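Long-range contacts in agmatinase (PDB 1WOH), which probably hydrolyses agmatine to putrescine and urea, as a manganese-dependent member of the arginase family: residues Y251-M255 / R291-T296; C111-V115 / L297-F301. All coordinates share one frame; numbering follows the deposited sequence.

Interaction 1: Y251-M255 / R291-T296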
ATOM      1  N   TYR A 251      13.778 -12.926  16.052  1.00 10.73           N
ATOM      2  CA  TYR A 251      12.699 -13.284  16.964  1.00 11.33           C
ATOM      3  C   TYR A 251      13.253 -14.288  17.982  1.00 11.53           C
ATOM      4  O   TYR A 251      13.004 -14.176  19.180  1.00 11.33           O
ATOM      5  CB  TYR A 251      11.533 -13.917  16.188  1.00 10.08           C
ATOM      6  CG  TYR A 251      10.384 -14.400  17.062  1.00 10.37           C
ATOM      7  CD1 TYR A 251       9.215 -13.652  17.188  1.00 12.00           C
ATOM      8  CD2 TYR A 251      10.475 -15.605  17.771  1.00 12.52           C
ATOM      9  CE1 TYR A 251       8.161 -14.088  18.002  1.00 11.29           C
ATOM     10  CE2 TYR A 251       9.431 -16.052  18.587  1.00 13.08           C
ATOM     11  CZ  TYR A 251       8.278 -15.289  18.697  1.00 13.57           C
ATOM     12  OH  TYR A 251       7.243 -15.714  19.505  1.00 13.61           O
ATOM     13  N   ALA A 252      14.022 -15.260  17.494  1.00 10.79           N
ATOM     14  CA  ALA A 252      14.590 -16.290  18.365  1.00 11.02           C
ATOM     15  C   ALA A 252      15.487 -15.733  19.473  1.00 10.11           C
ATOM     16  O   ALA A 252      15.425 -16.178  20.614  1.00 11.90           O
ATOM     17  CB  ALA A 252      15.363 -17.308  17.526  1.00 11.13           C
ATOM     18  N   GLN A 253      16.323 -14.759  19.144  1.00 10.17           N
ATOM     19  CA  GLN A 253      17.213 -14.182  20.149  1.00 11.59           C
ATOM     20  C   GLN A 253      16.431 -13.427  21.218  1.00 10.95           C
ATOM     21  O   GLN A 253      16.693 -13.572  22.418  1.00 12.02           O
ATOM     22  CB  GLN A 253      18.208 -13.238  19.488  1.00 10.87           C
ATOM     23  CG  GLN A 253      19.160 -13.916  18.536  1.00 11.86           C
ATOM     24  CD  GLN A 253      20.016 -12.908  17.814  1.00 16.31           C
ATOM     25  OE1 GLN A 253      19.505 -11.913  17.300  1.00 15.15           O
ATOM     26  NE2 GLN A 253      21.326 -13.157  17.765  1.00 18.33           N
ATOM     27  N   GLY A 254      15.481 -12.607  20.783  1.00 11.34           N
ATOM     28  CA  GLY A 254      14.683 -11.858  21.735  1.00 10.85           C
ATOM     29  C   GLY A 254      13.944 -12.812  22.656  1.00 12.33           C
ATOM     30  O   GLY A 254      13.878 -12.611  23.871  1.00 11.08           O
ATOM     31  N   MET A 255      13.388 -13.868  22.068  1.00 12.59           N
ATOM     32  CA  MET A 255      12.638 -14.865  22.821  1.00 13.71           C
ATOM     33  C   MET A 255      13.523 -15.645  23.797  1.00 15.03           C
ATOM     34  O   MET A 255      13.083 -15.993  24.895  1.00 15.10           O
ATOM     35  CB  MET A 255      11.937 -15.821  21.846  1.00 14.59           C
ATOM     36  CG  MET A 255      10.772 -16.600  22.444  1.00 16.77           C
ATOM     37  SD  MET A 255       9.524 -15.527  23.188  1.00 20.00           S
ATOM     38  CE  MET A 255       9.754 -15.941  24.912  1.00 16.39           C
ATOM     39  N   ARG A 291       2.525 -13.178  18.890  1.00 12.99           N
ATOM     40  CA  ARG A 291       3.028 -14.500  19.245  1.00 13.03           C
ATOM     41  C   ARG A 291       4.100 -14.381  20.323  1.00 12.61           C
ATOM     42  O   ARG A 291       4.168 -15.200  21.240  1.00 11.60           O
ATOM     43  CB  ARG A 291       3.622 -15.217  18.030  1.00 15.57           C
ATOM     44  CG  ARG A 291       4.088 -16.620  18.396  1.00 17.20           C
ATOM     45  CD  ARG A 291       4.958 -17.268  17.346  1.00 21.49           C
ATOM     46  NE  ARG A 291       6.017 -18.034  18.000  1.00 21.66           N
ATOM     47  CZ  ARG A 291       6.710 -19.008  17.423  1.00 21.62           C
ATOM     48  NH1 ARG A 291       6.457 -19.357  16.170  1.00 22.67           N
ATOM     49  NH2 ARG A 291       7.672 -19.618  18.102  1.00 22.11           N
ATOM     50  N   LEU A 292       4.946 -13.362  20.213  1.00 10.19           N
ATOM     51  CA  LEU A 292       5.997 -13.169  21.202  1.00 10.89           C
ATOM     52  C   LEU A 292       5.378 -13.025  22.586  1.00 10.17           C
ATOM     53  O   LEU A 292       5.880 -13.585  23.561  1.00 11.26           O
ATOM     54  CB  LEU A 292       6.828 -11.909  20.897  1.00  9.61           C
ATOM     55  CG  LEU A 292       8.073 -11.790  21.785  1.00  8.83           C
ATOM     56  CD1 LEU A 292       9.222 -12.539  21.115  1.00 11.73           C
ATOM     57  CD2 LEU A 292       8.481 -10.336  21.975  1.00  9.20           C
ATOM     58  N   VAL A 293       4.289 -12.264  22.681  1.00 10.77           N
ATOM     59  CA  VAL A 293       3.644 -12.072  23.974  1.00 10.64           C
ATOM     60  C   VAL A 293       3.119 -13.408  24.484  1.00 13.60           C
ATOM     61  O   VAL A 293       3.341 -13.768  25.646  1.00 12.38           O
ATOM     62  CB  VAL A 293       2.471 -11.064  23.894  1.00 11.29           C
ATOM     63  CG1 VAL A 293       1.719 -11.033  25.218  1.00 13.29           C
ATOM     64  CG2 VAL A 293       3.006  -9.661  23.575  1.00 11.94           C
ATOM     65  N   MET A 294       2.444 -14.152  23.611  1.00 11.55           N
ATOM     66  CA  MET A 294       1.893 -15.442  24.012  1.00 13.56           C
ATOM     67  C   MET A 294       2.981 -16.455  24.359  1.00 12.45           C
ATOM     68  O   MET A 294       2.835 -17.219  25.318  1.00 15.49           O
ATOM     69  CB  MET A 294       0.984 -16.020  22.913  1.00 13.20           C
ATOM     70  CG  MET A 294      -0.321 -15.249  22.687  1.00 15.51           C
ATOM     71  SD  MET A 294      -1.206 -14.799  24.190  1.00 19.40           S
ATOM     72  CE  MET A 294      -1.720 -16.453  24.795  1.00 17.63           C
ATOM     73  N   GLU A 295       4.064 -16.471  23.590  1.00 11.77           N
ATOM     74  CA  GLU A 295       5.142 -17.404  23.877  1.00 13.07           C
ATOM     75  C   GLU A 295       5.827 -17.006  25.178  1.00 14.12           C
ATOM     76  O   GLU A 295       6.224 -17.862  25.971  1.00 15.32           O
ATOM     77  CB  GLU A 295       6.165 -17.447  22.740  1.00 13.49           C
ATOM     78  CG  GLU A 295       7.276 -18.475  22.984  1.00 15.71           C
ATOM     79  CD  GLU A 295       8.121 -18.746  21.754  1.00 15.16           C
ATOM     80  OE1 GLU A 295       9.082 -19.538  21.853  1.00 17.09           O
ATOM     81  OE2 GLU A 295       7.830 -18.170  20.690  1.00 15.24           O
ATOM     82  N   THR A 296       5.964 -15.705  25.414  1.00 13.82           N
ATOM     83  CA  THR A 296       6.597 -15.264  26.650  1.00 14.11           C
ATOM     84  C   THR A 296       5.768 -15.731  27.843  1.00 13.68           C
ATOM     85  O   THR A 296       6.315 -16.207  28.839  1.00 14.72           O
ATOM     86  CB  THR A 296       6.761 -13.732  26.687  1.00 14.62           C
ATOM     87  OG1 THR A 296       7.657 -13.330  25.640  1.00 12.90           O
ATOM     88  CG2 THR A 296       7.341 -13.289  28.027  1.00 14.79           C
TER
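One carboxylate oxygen, OE2 of E295, takes three donors. The shortest of these bonds comes across the contact from the phenol of Y251, whose OH donates a hydrogen bond to E295 OE2 at 2.8 Å. The acceptor sits at the ring edge, in its plane, and the phenol meets the carboxylate on the anti side of OE2. The other two donors belong to R291, one turn earlier on E295's own helix: its guanidinium comes side-on and puts NE at 3.2 Å and NH2 at 3.0 Å from E295 OE2, both within one salt bridge. Y251 gets there because its CG lies anti to the backbone N (chi1 177°), which sends the ring across the 11.2 Å between the local helix axes. Guanidinium and ring stand 70° apart, so the two are not stacked. Over one face of the ring L292 places its CD1, a CH-pi contact 4.0 Å from the Y251 centroid. M255 carries the apolar half of the interface. Its SD rests 3.6 Å from the same L292 CD1, and bends at chi2 and chi3 bring CE to 3.4 Å from T296 OG1. That hydroxyl is already committed, donating to L292 O at 2.7 Å, while the backbone N of T296 reaches the same carbonyl from its opposite face. Helices 251-264 and 284-302 are neighbours beside the parallel sheet of the arginase fold, and their segments here run at 35° to one another. The polar end also faces the subunit boundary, where R291 NH1 forms a salt bridge with E245 of a second subunit. With a phenol and a guanidinium both donating to OE2, E295 is likely to be kept ionised, and its carboxylate held in one orientation.

Interaction 2: C111-V115 / L297-F301; sequences CRVPV and LCEVF
With its CG beside the backbone N (chi1 -75°), F301 swings its ring from the last turns of helix 284-302 toward V113, and V113, with CG1 anti to its own N (chi1 -175°), turns CG2 to meet it. V113 CG2 lies 3.9 Å from F301 CZ and just as far from CE1, approaching the ring obliquely. The other methyl of V113, CG1, looks toward L297, 4.1 Å from its CD2. L297 works as a fork: CD2 touches V113 CG1, and both of its methyls lie against V115 CG2, two residues further along the chain. V300 adds a further contact, its CG1 4.2 Å from V113 CG2. This is helix-on-sheet packing in the alpha/beta arginase fold: 111-115 turns a corner and enters strand 114-118 of the parallel sheet, flanked by strands 31-36 and 266-273, while helix 284-302 lies across one face of that sheet. No hydrogen bond joins the two segments. At the outer end R112 carries its guanidinium past the ring, NE 3.6 Å from F301 CE2. NH2 meets the ring edge near its plane, and the two planes are 75° apart, so no cation-pi stack forms. An alanine in place of F301 would remove the ring, which would probably leave V113 CG2 without its aromatic neighbour and the R112 guanidinium freer to turn. V31 of strand 31-36 also packs against F301, as does L75 from a loop. R112 NH2 has a second partner in D30, through a long, weak ion pair.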
ATOM      1  N   CYS A 111      -5.131  -9.726  38.630  1.00 19.91           N
ATOM      2  CA  CYS A 111      -4.499 -10.788  37.859  1.00 19.46           C
ATOM      3  C   CYS A 111      -3.102 -11.063  38.380  1.00 18.54           C
ATOM      4  O   CYS A 111      -2.591 -10.340  39.233  1.00 18.86           O
ATOM      5  CB  CYS A 111      -4.432 -10.417  36.373  1.00 17.69           C
ATOM      6  SG  CYS A 111      -3.222  -9.129  35.955  1.00 18.95           S
ATOM      7  N   ARG A 112      -2.484 -12.120  37.869  1.00 17.54           N
ATOM      8  CA  ARG A 112      -1.136 -12.460  38.291  1.00 19.60           C
ATOM      9  C   ARG A 112      -0.133 -11.720  37.416  1.00 18.23           C
ATOM     10  O   ARG A 112       0.765 -11.049  37.920  1.00 18.48           O
ATOM     11  CB  ARG A 112      -0.913 -13.970  38.197  1.00 23.15           C
ATOM     12  CG  ARG A 112       0.485 -14.418  38.598  1.00 29.40           C
ATOM     13  CD  ARG A 112       0.436 -15.753  39.326  1.00 38.23           C
ATOM     14  NE  ARG A 112      -0.405 -16.726  38.633  1.00 43.22           N
ATOM     15  CZ  ARG A 112      -0.637 -17.959  39.068  1.00 46.45           C
ATOM     16  NH1 ARG A 112      -0.091 -18.378  40.202  1.00 48.34           N
ATOM     17  NH2 ARG A 112      -1.418 -18.774  38.372  1.00 47.37           N
ATOM     18  N   VAL A 113      -0.298 -11.835  36.106  1.00 16.88           N
ATOM     19  CA  VAL A 113       0.600 -11.171  35.175  1.00 16.87           C
ATOM     20  C   VAL A 113      -0.167 -10.269  34.224  1.00 16.28           C
ATOM     21  O   VAL A 113      -0.937 -10.739  33.385  1.00 15.66           O
ATOM     22  CB  VAL A 113       1.401 -12.176  34.329  1.00 17.12           C
ATOM     23  CG1 VAL A 113       2.405 -11.422  33.454  1.00 16.29           C
ATOM     24  CG2 VAL A 113       2.117 -13.177  35.231  1.00 19.09           C
ATOM     25  N   PRO A 114       0.015  -8.949  34.360  1.00 15.01           N
ATOM     26  CA  PRO A 114      -0.692  -8.034  33.463  1.00 13.99           C
ATOM     27  C   PRO A 114       0.132  -7.833  32.194  1.00 12.38           C
ATOM     28  O   PRO A 114       1.359  -7.789  32.249  1.00 12.28           O
ATOM     29  CB  PRO A 114      -0.794  -6.762  34.290  1.00 15.45           C
ATOM     30  CG  PRO A 114       0.501  -6.782  35.051  1.00 14.38           C
ATOM     31  CD  PRO A 114       0.612  -8.221  35.494  1.00 14.14           C
ATOM     32  N   VAL A 115      -0.551  -7.741  31.060  1.00 12.08           N
ATOM     33  CA  VAL A 115       0.098  -7.519  29.772  1.00 12.44           C
ATOM     34  C   VAL A 115      -0.402  -6.190  29.233  1.00 10.75           C
ATOM     35  O   VAL A 115      -1.602  -6.011  29.002  1.00 10.60           O
ATOM     36  CB  VAL A 115      -0.242  -8.638  28.783  1.00 14.19           C
ATOM     37  CG1 VAL A 115       0.337  -8.318  27.415  1.00 14.41           C
ATOM     38  CG2 VAL A 115       0.312  -9.958  29.305  1.00 13.97           C
ATOM     39  N   LEU A 297       4.450 -15.605  27.744  1.00 13.70           N
ATOM     40  CA  LEU A 297       3.581 -16.046  28.829  1.00 15.00           C
ATOM     41  C   LEU A 297       3.708 -17.558  29.046  1.00 15.57           C
ATOM     42  O   LEU A 297       3.604 -18.036  30.179  1.00 15.49           O
ATOM     43  CB  LEU A 297       2.130 -15.670  28.534  1.00 13.98           C
ATOM     44  CG  LEU A 297       1.835 -14.165  28.563  1.00 15.23           C
ATOM     45  CD1 LEU A 297       0.431 -13.900  28.044  1.00 13.73           C
ATOM     46  CD2 LEU A 297       1.988 -13.637  29.982  1.00 14.93           C
ATOM     47  N   CYS A 298       3.927 -18.310  27.971  1.00 15.70           N
ATOM     48  CA  CYS A 298       4.090 -19.759  28.105  1.00 16.04           C
ATOM     49  C   CYS A 298       5.293 -20.000  28.996  1.00 16.50           C
ATOM     50  O   CYS A 298       5.247 -20.818  29.916  1.00 17.81           O
ATOM     51  CB  CYS A 298       4.362 -20.421  26.754  1.00 16.63           C
ATOM     52  SG  CYS A 298       2.942 -20.648  25.703  1.00 17.73           S
ATOM     53  N   GLU A 299       6.374 -19.284  28.702  1.00 15.49           N
ATOM     54  CA  GLU A 299       7.604 -19.405  29.465  1.00 15.39           C
ATOM     55  C   GLU A 299       7.374 -18.960  30.902  1.00 16.84           C
ATOM     56  O   GLU A 299       7.803 -19.628  31.838  1.00 18.86           O
ATOM     57  CB  GLU A 299       8.711 -18.556  28.831  1.00 16.41           C
ATOM     58  CG  GLU A 299       9.146 -18.989  27.428  1.00 15.79           C
ATOM     59  CD  GLU A 299       9.788 -20.368  27.401  1.00 17.79           C
ATOM     60  OE1 GLU A 299      10.287 -20.814  28.454  1.00 18.31           O
ATOM     61  OE2 GLU A 299       9.810 -21.000  26.320  1.00 19.85           O
ATOM     62  N   VAL A 300       6.694 -17.829  31.082  1.00 14.88           N
ATOM     63  CA  VAL A 300       6.436 -17.330  32.431  1.00 15.63           C
ATOM     64  C   VAL A 300       5.708 -18.369  33.290  1.00 17.80           C
ATOM     65  O   VAL A 300       6.181 -18.737  34.363  1.00 15.71           O
ATOM     66  CB  VAL A 300       5.602 -16.027  32.400  1.00 18.26           C
ATOM     67  CG1 VAL A 300       5.104 -15.681  33.799  1.00 17.86           C
ATOM     68  CG2 VAL A 300       6.454 -14.883  31.863  1.00 14.02           C
ATOM     69  N   PHE A 301       4.572 -18.862  32.811  1.00 18.06           N
ATOM     70  CA  PHE A 301       3.818 -19.824  33.600  1.00 19.97           C
ATOM     71  C   PHE A 301       4.423 -21.220  33.696  1.00 21.66           C
ATOM     72  O   PHE A 301       3.909 -22.067  34.422  1.00 22.62           O
ATOM     73  CB  PHE A 301       2.371 -19.887  33.114  1.00 18.17           C
ATOM     74  CG  PHE A 301       1.554 -18.703  33.542  1.00 18.32           C
ATOM     75  CD1 PHE A 301       1.616 -17.507  32.838  1.00 17.19           C
ATOM     76  CD2 PHE A 301       0.777 -18.760  34.696  1.00 18.65           C
ATOM     77  CE1 PHE A 301       0.922 -16.382  33.276  1.00 18.03           C
ATOM     78  CE2 PHE A 301       0.078 -17.642  35.146  1.00 19.79           C
ATOM     79  CZ  PHE A 301       0.151 -16.447  34.435  1.00 18.33           C
TER

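In the fold
Helix 284-302 serves both contacts: its 291-296 part faces helix 251-264 in interaction 1, and the next turn, 297-301, packs on the face of the sheet at the start of strand 114-118 in interaction 2. The centres are about 13 Å apart, and the two meet where V293 CG1 packs on V115 CG1 at 3.8 Å and M255 CE on E299 CG at 4.0 Å. In sequence the order is 111-115, 251-255, then the two helix segments back to back, so interaction 1 falls within the span that interaction 2 closes. The C-terminal helix is thereby held to both the neighbouring helix and the sheet, with interaction 1 reaching a second subunit.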